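PDB 5KBP: glycosyl hydrolase, family 38 from Enterococcus faecalis, which probably acts as a metal-dependent alpha-mannosidase, hydrolysing alpha-mannosidic bonds in its carbohydrate substrates. Local coordinates for residues K307-K312 against N374-G379; D63-R68 against E73-A78; E554-L559 against K726-F731; P137-L142 against S691-V696. One frame throughout, in Å; residues are numbered along the deposited sequence.

Overall arrangement
Contact 2 comes first from the N terminus and closes a short loop, with four residues between Asp63-Arg68 and Glu73-Ala78 on two consecutive helices of the N-terminal domain. Pro137-Leu142 then opens contact 4, which closes only at Ser691-Val696, more than five hundred residues later, and joins the N-terminal domain to a hairpin of the C-terminal beta region. Contact 1 is nested inside that long loop and pairs two long helices of the middle domain. Contact 3 opens inside it too, at Glu554-Leu559, but ends at Lys726-Phe731, beyond contact 4, so these two cross. Contact 3 brings two beta sheets face to face, and contact 4 reaches one of them. The centres of contacts 2 and 3 lie about 56 Å apart.

Contact 1. Residues K307-K312 against N374-G379; sequences KQWNTK and NANDVG. With SO4 (sulfate ion), chain F.
Asn376 meets Trp309 and Lys312 where helices 304-332 and 362-393 run close together in the helical middle domain. The firmer part is at the indole: Trp309 CZ3 lies 4.2 Å from Asn376 CB, which sits at the ring edge near its plane, and the Asn376 amide is turned 86° from the indole. Even here the touch is light, but further side chains pack around it: Trp309 also rests on Met369 and Glu373 and Asn376 on Val313 and Gln316. Toward solvent the two helices are joined less directly. Lys312 CG lies 4.2 Å from Asn376 OD1. Lys312 then kinks at its CG-CD bond (chi3 60°), which carries the chain back so that NZ stands 3.3 Å above one face of the Trp309 indole, offset toward the rim. From there Lys312 NZ donates to sulfate O4 at 3.1 Å. Asn376 reaches the same ion from the other helix, with weak bonds from ND2 to sulfate O1 (3.2 Å) and to sulfate O3 (3.4 Å, N-H...O 155°). The anion bridges an ammonium and an amide that do not bond each other. It probably came from the crystallisation liquor, so the outer half of this contact may be held less firmly without it.

Contact 2. Residues D63-R68 against E73-A78; sequences DYLQVR and EAVKKA. With SO4 (sulfate ion), chain C; SO4 (sulfate ion), chain E.
Tyr64 and Leu65 close over Val75 where helix 59-65 and helix 72-80 pack against each other after a short connection. The Tyr64 side chain leaves its backbone with CB directed at the second helix, and with CG opposite the backbone N (chi1 176°) the ring passes alongside Val75. On the ring, CD2 comes within 4.0 Å of Val75 CG2 and CE2 within 3.9 Å of the same methyl, which approaches obliquely. At the far end Tyr64 OH is hydrogen-bonded to Asp37 of helix 25-45, and the Tyr64 side chain also touches Val36 of the same helix. The one methyl serves both neighbours, for Leu65 CD2 packs on Val75 CG2 at 4.1 Å; Trp117 of helix 100-117 touches both Leu65 and Val75. The polar chains lie outside this apolar patch. Arg68 presents NH2 to a sulfate lying at the guanidinium edge, bonding its O2 at 3.0 Å and 162°, while its NH1 pairs with Asp37 and its NE with Asp338 of the second subunit. Lys76 extends to another sulfate, with NZ 3.2 Å from O3. Asp37 therefore serves both Tyr64 and Arg68, which would favour its carboxylate form and links the packed helices, through Arg68, to the subunit interface. The sulfates probably derive from the crystallisation liquor and mark spots that suit an anion.

Contact 3. Residues E554-L559 against K726-F731; sequences ETFSKL and KGVTIF. With SO4 (sulfate ion), chain K.
The backbones of Glu554-Phe556 and Lys726-Val728 advance in step but draw apart, the CA atoms of Glu554 and Lys726 being 7.3 Å apart and those of Phe556 and Val728 9.3 Å, too far to be hydrogen-bonded neighbours; the two strands belong to different sheets. Side chains fill the gap. Phe556 and Val728 form the buried part: Phe556 CE2 meets Val728 CG2 at 3.5 Å, the methyl coming at the ring obliquely as the two side chains run past one another from opposite strands. Leu782 of strand 772-783 touches both. Nearer the surface Glu554 and Lys726 cross at about a right angle, and the Glu554 carboxylate lies against the aliphatic carbons of the lysine and not its ammonium: OE1 is 3.3 Å from Lys726 CD. The lysine starts with CG wedged between its backbone N and carbonyl carbon (chi1 36°) and bends again at its last torsion (chi4 52°), leaving NZ 4.8 Å from Glu554 OE1 and in a salt bridge with Asp723 instead. The opposite charges may still attract weakly. At the other end Lys558 stretches to a sulfate, its NZ 2.9 Å from O4. A G1 beta bulge sets Lys558 and Leu559 together opposite Leu545, where the chain turns a corner. Two antiparallel sheets packed face to face are characteristic of the beta sandwich of the galactose mutarotase-like domain in family 38 mannosidases.

Contact 4. Residues P137-L142 against S691-V696; sequences PQMMQL and SIYEVV
Ile692 and Tyr693 at the tip of a beta hairpin press on Met139 of helix 136-141. The turn begins at Ser691, whose N bonds Glu694 O at 2.8 Å and so closes it between strands 686-690 and 695-699. Next, Ile692 CB points at the helix, but the far end of the chain swings off, and the touching is left to the branch methyl: CG2 lies 3.8 Å from Met139 SD, the two side chains crossing at about a right angle. Tyr693 follows with a left-handed backbone that lets the chain reverse at the tip. Its ring receives the same sulfur at the edge, near the plane, SD being 3.9 Å from CD2 and 82° off the ring normal. This is a Met-aromatic contact of the edge-on kind. Beyond the sulfur, the bend at the last torsion of Met139 (chi3 61°) brings CE alongside the ring, 4.0 Å from Tyr693 CE2. Val104 of helix 100-117 and Ile892 of strand 892-897 touch both Met139 and Tyr693, so the N-terminal domain, this hairpin and the C-terminal beta sandwich converge here. The polar groups of Tyr693 are engaged as well: OH with Glu101, backbone N with Ser100 OG, and backbone O with the side-chain amide of Gln135. Val695 starts the returning strand, and Val696 bonds through its backbone to Ala689.

Contact 1. Residues K307-K312 against N374-G379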
# COMPACT_ATOMS: atom_id res chain seq x y z
N LYS A 307 8.73 -8.29 -10.61
CA LYS A 307 8.46 -9.40 -11.52
C LYS A 307 8.29 -10.70 -10.76
O LYS A 307 7.48 -11.55 -11.15
CB LYS A 307 9.59 -9.52 -12.54
CG LYS A 307 9.48 -8.57 -13.73
CD LYS A 307 9.84 -7.14 -13.37
CE LYS A 307 9.93 -6.28 -14.61
NZ LYS A 307 10.22 -4.86 -14.27
N GLN A 308 9.04 -10.89 -9.67
CA GLN A 308 8.90 -12.10 -8.87
C GLN A 308 7.53 -12.15 -8.19
O GLN A 308 6.87 -13.19 -8.19
CB GLN A 308 10.02 -12.18 -7.83
CG GLN A 308 11.39 -12.43 -8.43
CD GLN A 308 12.48 -12.51 -7.38
OE1 GLN A 308 12.47 -11.77 -6.40
NE2 GLN A 308 13.43 -13.41 -7.59
N TRP A 309 7.10 -11.03 -7.61
CA TRP A 309 5.78 -10.99 -6.98
C TRP A 309 4.67 -11.17 -8.02
O TRP A 309 3.67 -11.83 -7.75
CB TRP A 309 5.60 -9.68 -6.22
CG TRP A 309 6.01 -9.77 -4.79
CD1 TRP A 309 7.26 -9.53 -4.28
CD2 TRP A 309 5.19 -10.13 -3.68
NE1 TRP A 309 7.25 -9.72 -2.92
CE2 TRP A 309 5.99 -10.08 -2.53
CE3 TRP A 309 3.84 -10.48 -3.55
CZ2 TRP A 309 5.50 -10.38 -1.26
CZ3 TRP A 309 3.35 -10.77 -2.29
CH2 TRP A 309 4.18 -10.72 -1.16
N ASN A 310 4.84 -10.58 -9.20
CA ASN A 310 3.83 -10.72 -10.24
C ASN A 310 3.68 -12.17 -10.67
O ASN A 310 2.57 -12.68 -10.81
CB ASN A 310 4.18 -9.84 -11.44
CG ASN A 310 3.03 -9.71 -12.42
OD1 ASN A 310 1.86 -9.79 -12.03
ND2 ASN A 310 3.35 -9.52 -13.69
N THR A 311 4.81 -12.86 -10.87
CA THR A 311 4.76 -14.29 -11.18
C THR A 311 4.07 -15.07 -10.07
O THR A 311 3.26 -15.96 -10.34
CB THR A 311 6.18 -14.82 -11.41
OG1 THR A 311 6.74 -14.22 -12.59
CG2 THR A 311 6.16 -16.34 -11.59
N LYS A 312 4.37 -14.74 -8.81
CA LYS A 312 3.81 -15.48 -7.69
C LYS A 312 2.30 -15.28 -7.60
O LYS A 312 1.54 -16.25 -7.45
CB LYS A 312 4.49 -15.05 -6.39
CG LYS A 312 3.87 -15.67 -5.14
CD LYS A 312 4.71 -15.39 -3.91
CE LYS A 312 4.85 -13.90 -3.65
NZ LYS A 312 5.65 -13.62 -2.43
N ASN A 374 -2.08 -7.58 -1.23
CA ASN A 374 -3.52 -7.70 -1.08
C ASN A 374 -4.09 -8.72 -2.06
O ASN A 374 -4.91 -9.57 -1.68
CB ASN A 374 -4.19 -6.34 -1.27
CG ASN A 374 -3.92 -5.40 -0.11
OD1 ASN A 374 -3.65 -5.84 1.01
ND2 ASN A 374 -4.00 -4.10 -0.37
N ALA A 375 -3.68 -8.65 -3.33
CA ALA A 375 -4.14 -9.63 -4.31
C ALA A 375 -3.69 -11.04 -3.93
O ALA A 375 -4.46 -12.00 -4.07
CB ALA A 375 -3.64 -9.26 -5.70
N ASN A 376 -2.46 -11.17 -3.44
CA ASN A 376 -1.94 -12.49 -3.07
C ASN A 376 -2.71 -13.08 -1.90
O ASN A 376 -2.98 -14.28 -1.87
CB ASN A 376 -0.45 -12.39 -2.75
CG ASN A 376 0.19 -13.75 -2.52
OD1 ASN A 376 0.17 -14.62 -3.39
ND2 ASN A 376 0.77 -13.93 -1.34
N ASP A 377 -3.07 -12.24 -0.92
CA ASP A 377 -3.80 -12.74 0.24
C ASP A 377 -5.22 -13.15 -0.11
O ASP A 377 -5.77 -14.07 0.51
CB ASP A 377 -3.81 -11.69 1.35
CG ASP A 377 -2.42 -11.42 1.91
OD1 ASP A 377 -1.56 -12.32 1.81
OD2 ASP A 377 -2.20 -10.32 2.45
N VAL A 378 -5.83 -12.49 -1.09
CA VAL A 378 -7.15 -12.92 -1.55
C VAL A 378 -7.06 -14.25 -2.27
O VAL A 378 -7.91 -15.14 -2.08
CB VAL A 378 -7.79 -11.83 -2.44
CG1 VAL A 378 -9.11 -12.33 -3.02
CG2 VAL A 378 -8.02 -10.56 -1.65
N GLY A 379 -6.02 -14.43 -3.10
CA GLY A 379 -5.82 -15.71 -3.74
C GLY A 379 -5.55 -16.84 -2.76
O GLY A 379 -5.96 -17.98 -2.99
S SO4 F . 3.48 -16.30 -0.02
O1 SO4 F . 2.44 -15.66 0.77
O2 SO4 F . 3.85 -17.57 0.60
O3 SO4 F . 2.99 -16.55 -1.37
O4 SO4 F . 4.65 -15.43 -0.08

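Contact 2. Residues D63-R68 against E73-A78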
# COMPACT_ATOMS: atom_id res chain seq x y z
N ASP A 63 -11.54 5.02 -11.30
CA ASP A 63 -10.69 5.92 -10.52
C ASP A 63 -11.34 7.29 -10.35
O ASP A 63 -11.09 7.97 -9.34
CB ASP A 63 -9.33 6.07 -11.19
CG ASP A 63 -8.56 4.76 -11.24
OD1 ASP A 63 -8.81 3.89 -10.38
OD2 ASP A 63 -7.69 4.61 -12.13
N TYR A 64 -12.17 7.71 -11.30
CA TYR A 64 -12.83 9.01 -11.20
C TYR A 64 -13.99 8.97 -10.22
O TYR A 64 -14.18 9.91 -9.44
CB TYR A 64 -13.31 9.46 -12.58
CG TYR A 64 -14.09 10.76 -12.58
CD1 TYR A 64 -13.45 11.98 -12.44
CD2 TYR A 64 -15.47 10.76 -12.74
CE1 TYR A 64 -14.15 13.17 -12.45
CE2 TYR A 64 -16.19 11.95 -12.75
CZ TYR A 64 -15.52 13.15 -12.61
OH TYR A 64 -16.23 14.33 -12.61
N LEU A 65 -14.77 7.88 -10.23
CA LEU A 65 -15.96 7.80 -9.40
C LEU A 65 -15.65 7.48 -7.94
O LEU A 65 -16.51 7.72 -7.08
CB LEU A 65 -16.93 6.77 -9.96
CG LEU A 65 -17.61 7.17 -11.27
CD1 LEU A 65 -18.70 6.18 -11.61
CD2 LEU A 65 -18.16 8.58 -11.17
N GLN A 66 -14.47 6.95 -7.64
CA GLN A 66 -14.13 6.72 -6.24
C GLN A 66 -13.82 8.02 -5.51
O GLN A 66 -13.87 8.06 -4.28
CB GLN A 66 -12.97 5.74 -6.11
CG GLN A 66 -11.61 6.28 -6.52
CD GLN A 66 -10.48 5.42 -5.99
OE1 GLN A 66 -10.63 4.71 -5.00
NE2 GLN A 66 -9.33 5.47 -6.66
N VAL A 67 -13.50 9.08 -6.25
CA VAL A 67 -13.33 10.41 -5.65
C VAL A 67 -14.60 11.24 -5.77
O VAL A 67 -14.95 11.98 -4.85
CB VAL A 67 -12.13 11.13 -6.29
CG1 VAL A 67 -11.91 12.48 -5.63
CG2 VAL A 67 -10.88 10.29 -6.18
N ARG A 68 -15.31 11.13 -6.90
CA ARG A 68 -16.54 11.88 -7.15
C ARG A 68 -17.68 10.91 -7.45
O ARG A 68 -18.11 10.78 -8.60
CB ARG A 68 -16.36 12.86 -8.31
CG ARG A 68 -15.09 13.69 -8.23
CD ARG A 68 -15.26 14.98 -9.02
NE ARG A 68 -16.25 15.85 -8.40
CZ ARG A 68 -16.74 16.95 -8.96
NH1 ARG A 68 -16.33 17.32 -10.16
NH2 ARG A 68 -17.64 17.67 -8.31
N GLU A 73 -24.04 9.47 -12.53
CA GLU A 73 -25.09 9.66 -13.53
C GLU A 73 -24.60 10.48 -14.71
O GLU A 73 -24.98 10.22 -15.86
CB GLU A 73 -26.31 10.31 -12.88
CG GLU A 73 -27.14 9.37 -12.02
CD GLU A 73 -27.62 8.15 -12.77
OE1 GLU A 73 -27.66 7.06 -12.16
OE2 GLU A 73 -27.96 8.28 -13.97
N ALA A 74 -23.75 11.48 -14.45
CA ALA A 74 -23.18 12.26 -15.54
C ALA A 74 -22.27 11.39 -16.41
O ALA A 74 -22.28 11.50 -17.64
CB ALA A 74 -22.41 13.46 -14.99
N VAL A 75 -21.47 10.52 -15.78
CA VAL A 75 -20.61 9.61 -16.54
C VAL A 75 -21.45 8.64 -17.35
O VAL A 75 -21.14 8.35 -18.52
CB VAL A 75 -19.65 8.88 -15.59
CG1 VAL A 75 -18.94 7.75 -16.32
CG2 VAL A 75 -18.64 9.85 -15.00
N LYS A 76 -22.52 8.11 -16.75
CA LYS A 76 -23.43 7.24 -17.48
C LYS A 76 -23.98 7.93 -18.72
O LYS A 76 -23.94 7.38 -19.83
CB LYS A 76 -24.58 6.80 -16.57
CG LYS A 76 -24.29 5.58 -15.71
CD LYS A 76 -25.44 5.32 -14.75
CE LYS A 76 -25.42 3.90 -14.23
NZ LYS A 76 -26.48 3.67 -13.20
N LYS A 77 -24.50 9.15 -18.56
CA LYS A 77 -25.08 9.87 -19.69
C LYS A 77 -24.03 10.22 -20.74
O LYS A 77 -24.35 10.26 -21.93
CB LYS A 77 -25.78 11.13 -19.20
CG LYS A 77 -27.09 10.86 -18.47
CD LYS A 77 -27.76 12.15 -18.01
CE LYS A 77 -27.05 12.76 -16.81
NZ LYS A 77 -27.79 13.93 -16.26
N ALA A 78 -22.79 10.46 -20.32
CA ALA A 78 -21.74 10.76 -21.30
C ALA A 78 -21.40 9.54 -22.14
O ALA A 78 -21.21 9.65 -23.36
CB ALA A 78 -20.49 11.28 -20.58
S SO4 C . -19.18 20.16 -10.35
O1 SO4 C . -20.04 19.02 -10.03
O2 SO4 C . -18.30 20.44 -9.22
O3 SO4 C . -20.01 21.33 -10.62
O4 SO4 C . -18.38 19.85 -11.53
S SO4 E . -25.98 2.67 -9.44
O1 SO4 E . -26.66 2.90 -8.16
O2 SO4 E . -24.70 2.02 -9.19
O3 SO4 E . -25.76 3.95 -10.11
O4 SO4 E . -26.80 1.81 -10.28

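Contact 3. Residues E554-L559 against K726-F731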
# COMPACT_ATOMS: atom_id res chain seq x y z
N GLU A 554 25.29 -36.40 -24.52
CA GLU A 554 25.85 -35.07 -24.67
C GLU A 554 26.42 -34.57 -23.34
O GLU A 554 26.02 -35.01 -22.26
CB GLU A 554 24.79 -34.09 -25.18
CG GLU A 554 24.16 -34.49 -26.50
CD GLU A 554 25.14 -34.48 -27.65
OE1 GLU A 554 26.18 -33.79 -27.56
OE2 GLU A 554 24.88 -35.18 -28.66
N THR A 555 27.37 -33.65 -23.44
CA THR A 555 28.00 -33.05 -22.28
C THR A 555 27.92 -31.53 -22.38
O THR A 555 27.95 -30.96 -23.48
CB THR A 555 29.47 -33.47 -22.13
OG1 THR A 555 30.22 -32.98 -23.25
CG2 THR A 555 29.60 -34.98 -22.07
N PHE A 556 27.81 -30.88 -21.22
CA PHE A 556 27.76 -29.43 -21.13
C PHE A 556 28.60 -29.00 -19.94
O PHE A 556 28.47 -29.56 -18.85
CB PHE A 556 26.32 -28.93 -20.99
CG PHE A 556 25.39 -29.43 -22.06
CD1 PHE A 556 24.71 -30.63 -21.90
CD2 PHE A 556 25.20 -28.71 -23.22
CE1 PHE A 556 23.86 -31.10 -22.88
CE2 PHE A 556 24.35 -29.17 -24.21
CZ PHE A 556 23.68 -30.36 -24.04
N SER A 557 29.46 -28.00 -20.14
CA SER A 557 30.39 -27.56 -19.12
C SER A 557 30.25 -26.06 -18.88
O SER A 557 29.64 -25.34 -19.68
CB SER A 557 31.84 -27.90 -19.50
OG SER A 557 32.19 -27.29 -20.73
N LYS A 558 30.83 -25.61 -17.77
CA LYS A 558 30.83 -24.21 -17.34
C LYS A 558 29.42 -23.66 -17.13
O LYS A 558 29.19 -22.45 -17.25
CB LYS A 558 31.60 -23.33 -18.33
CG LYS A 558 33.06 -23.73 -18.49
CD LYS A 558 33.76 -22.85 -19.51
CE LYS A 558 35.21 -23.27 -19.67
NZ LYS A 558 35.93 -22.44 -20.67
N LEU A 559 28.46 -24.53 -16.81
CA LEU A 559 27.10 -24.08 -16.54
C LEU A 559 27.01 -23.48 -15.14
O LEU A 559 27.81 -23.79 -14.25
CB LEU A 559 26.13 -25.25 -16.67
CG LEU A 559 26.05 -25.91 -18.06
CD1 LEU A 559 25.17 -27.14 -18.02
CD2 LEU A 559 25.54 -24.91 -19.08
N LYS A 726 20.54 -32.08 -29.96
CA LYS A 726 20.55 -31.79 -28.53
C LYS A 726 19.94 -30.41 -28.29
O LYS A 726 19.75 -29.62 -29.21
CB LYS A 726 21.97 -31.85 -27.96
CG LYS A 726 23.03 -31.34 -28.92
CD LYS A 726 24.37 -31.17 -28.23
CE LYS A 726 25.49 -31.01 -29.25
NZ LYS A 726 25.20 -29.94 -30.23
N GLY A 727 19.64 -30.13 -27.02
CA GLY A 727 19.05 -28.86 -26.66
C GLY A 727 19.10 -28.63 -25.17
O GLY A 727 19.17 -29.58 -24.37
N VAL A 728 19.06 -27.36 -24.79
CA VAL A 728 19.08 -26.93 -23.40
C VAL A 728 17.91 -25.98 -23.17
O VAL A 728 17.71 -25.04 -23.95
CB VAL A 728 20.41 -26.24 -23.03
CG1 VAL A 728 20.39 -25.79 -21.58
CG2 VAL A 728 21.58 -27.17 -23.29
N THR A 729 17.15 -26.22 -22.11
CA THR A 729 16.05 -25.35 -21.71
C THR A 729 16.34 -24.79 -20.32
O THR A 729 16.71 -25.55 -19.41
CB THR A 729 14.71 -26.10 -21.70
OG1 THR A 729 14.41 -26.57 -23.02
CG2 THR A 729 13.59 -25.18 -21.23
N ILE A 730 16.19 -23.48 -20.17
CA ILE A 730 16.40 -22.79 -18.90
C ILE A 730 15.09 -22.14 -18.51
O ILE A 730 14.61 -21.24 -19.21
CB ILE A 730 17.52 -21.74 -19.00
CG1 ILE A 730 18.82 -22.39 -19.50
CG2 ILE A 730 17.73 -21.06 -17.66
CD1 ILE A 730 19.36 -23.45 -18.57
N PHE A 731 14.51 -22.58 -17.40
CA PHE A 731 13.27 -22.00 -16.90
C PHE A 731 13.55 -21.18 -15.64
O PHE A 731 14.60 -21.31 -15.01
CB PHE A 731 12.22 -23.09 -16.62
CG PHE A 731 12.69 -24.18 -15.70
CD1 PHE A 731 13.30 -25.31 -16.21
CD2 PHE A 731 12.48 -24.10 -14.34
CE1 PHE A 731 13.72 -26.33 -15.38
CE2 PHE A 731 12.89 -25.12 -13.49
CZ PHE A 731 13.51 -26.24 -14.02
S SO4 K . 37.78 -25.24 -22.06
O1 SO4 K . 36.44 -25.82 -22.01
O2 SO4 K . 38.37 -25.26 -20.73
O3 SO4 K . 38.61 -26.02 -22.97
O4 SO4 K . 37.70 -23.86 -22.54

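Contact 4. Residues P137-L142 against S691-V696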
# COMPACT_ATOMS: atom_id res chain seq x y z
N PRO A 137 -2.93 -10.67 -33.00
CA PRO A 137 -4.10 -10.83 -33.88
C PRO A 137 -5.09 -11.89 -33.42
O PRO A 137 -6.30 -11.65 -33.44
CB PRO A 137 -3.47 -11.20 -35.23
CG PRO A 137 -2.10 -10.65 -35.17
CD PRO A 137 -1.67 -10.82 -33.75
N GLN A 138 -4.60 -13.05 -32.99
CA GLN A 138 -5.51 -14.09 -32.52
C GLN A 138 -6.21 -13.68 -31.23
O GLN A 138 -7.41 -13.94 -31.05
CB GLN A 138 -4.77 -15.41 -32.32
CG GLN A 138 -5.68 -16.57 -31.95
CD GLN A 138 -4.93 -17.85 -31.65
OE1 GLN A 138 -5.51 -18.93 -31.63
NE2 GLN A 138 -3.63 -17.73 -31.42
N MET A 139 -5.49 -13.01 -30.33
CA MET A 139 -6.10 -12.59 -29.07
C MET A 139 -7.11 -11.47 -29.29
O MET A 139 -8.13 -11.41 -28.60
CB MET A 139 -5.02 -12.16 -28.08
CG MET A 139 -4.07 -13.29 -27.67
SD MET A 139 -2.92 -12.81 -26.37
CE MET A 139 -4.06 -12.41 -25.04
N MET A 140 -6.84 -10.57 -30.24
CA MET A 140 -7.83 -9.56 -30.60
C MET A 140 -9.07 -10.21 -31.19
O MET A 140 -10.21 -9.88 -30.81
CB MET A 140 -7.24 -8.55 -31.58
CG MET A 140 -6.11 -7.69 -31.03
SD MET A 140 -6.53 -6.89 -29.48
CE MET A 140 -5.27 -7.59 -28.41
N GLN A 141 -8.88 -11.15 -32.12
CA GLN A 141 -10.01 -11.81 -32.76
C GLN A 141 -10.80 -12.64 -31.77
O GLN A 141 -12.03 -12.70 -31.84
CB GLN A 141 -9.51 -12.68 -33.92
CG GLN A 141 -10.37 -12.60 -35.17
CD GLN A 141 -10.35 -11.22 -35.80
OE1 GLN A 141 -11.18 -10.36 -35.48
NE2 GLN A 141 -9.41 -11.00 -36.70
N LEU A 142 -10.11 -13.28 -30.82
CA LEU A 142 -10.78 -14.05 -29.78
C LEU A 142 -11.46 -13.17 -28.74
O LEU A 142 -12.04 -13.71 -27.79
CB LEU A 142 -9.79 -14.99 -29.09
CG LEU A 142 -9.35 -16.24 -29.86
CD1 LEU A 142 -8.38 -17.07 -29.02
CD2 LEU A 142 -10.56 -17.07 -30.26
N SER A 691 6.62 -16.94 -24.68
CA SER A 691 5.97 -15.63 -24.77
C SER A 691 4.53 -15.73 -24.30
O SER A 691 4.23 -16.41 -23.32
CB SER A 691 6.05 -15.08 -26.19
OG SER A 691 5.62 -13.73 -26.24
N ILE A 692 3.62 -15.05 -25.00
CA ILE A 692 2.21 -15.02 -24.64
C ILE A 692 1.47 -16.00 -25.54
O ILE A 692 1.25 -15.72 -26.72
CB ILE A 692 1.63 -13.60 -24.75
CG1 ILE A 692 2.45 -12.64 -23.90
CG2 ILE A 692 0.17 -13.59 -24.34
CD1 ILE A 692 2.58 -13.06 -22.46
N TYR A 693 1.09 -17.15 -24.97
CA TYR A 693 0.40 -18.21 -25.71
C TYR A 693 1.20 -18.62 -26.95
O TYR A 693 0.63 -18.90 -28.01
CB TYR A 693 -1.02 -17.79 -26.10
CG TYR A 693 -1.96 -17.58 -24.94
CD1 TYR A 693 -2.35 -18.63 -24.13
CD2 TYR A 693 -2.48 -16.32 -24.67
CE1 TYR A 693 -3.22 -18.44 -23.07
CE2 TYR A 693 -3.35 -16.11 -23.61
CZ TYR A 693 -3.72 -17.18 -22.81
OH TYR A 693 -4.58 -16.98 -21.76
N GLU A 694 2.52 -18.66 -26.81
CA GLU A 694 3.37 -18.82 -27.98
C GLU A 694 4.79 -19.16 -27.55
O GLU A 694 5.31 -18.56 -26.60
CB GLU A 694 3.37 -17.53 -28.83
CG GLU A 694 4.47 -17.44 -29.86
CD GLU A 694 4.47 -16.09 -30.56
OE1 GLU A 694 4.59 -16.07 -31.80
OE2 GLU A 694 4.34 -15.06 -29.87
N VAL A 695 5.39 -20.11 -28.24
CA VAL A 695 6.83 -20.35 -28.18
C VAL A 695 7.41 -19.67 -29.42
O VAL A 695 7.41 -20.24 -30.51
CB VAL A 695 7.17 -21.84 -28.13
CG1 VAL A 695 8.68 -22.04 -28.17
CG2 VAL A 695 6.59 -22.47 -26.88
N VAL A 696 7.91 -18.46 -29.24
CA VAL A 696 8.33 -17.61 -30.36
C VAL A 696 9.75 -17.96 -30.76
O VAL A 696 10.61 -18.24 -29.92
CB VAL A 696 8.18 -16.12 -30.00
CG1 VAL A 696 9.13 -15.74 -28.86
CG2 VAL A 696 8.42 -15.25 -31.22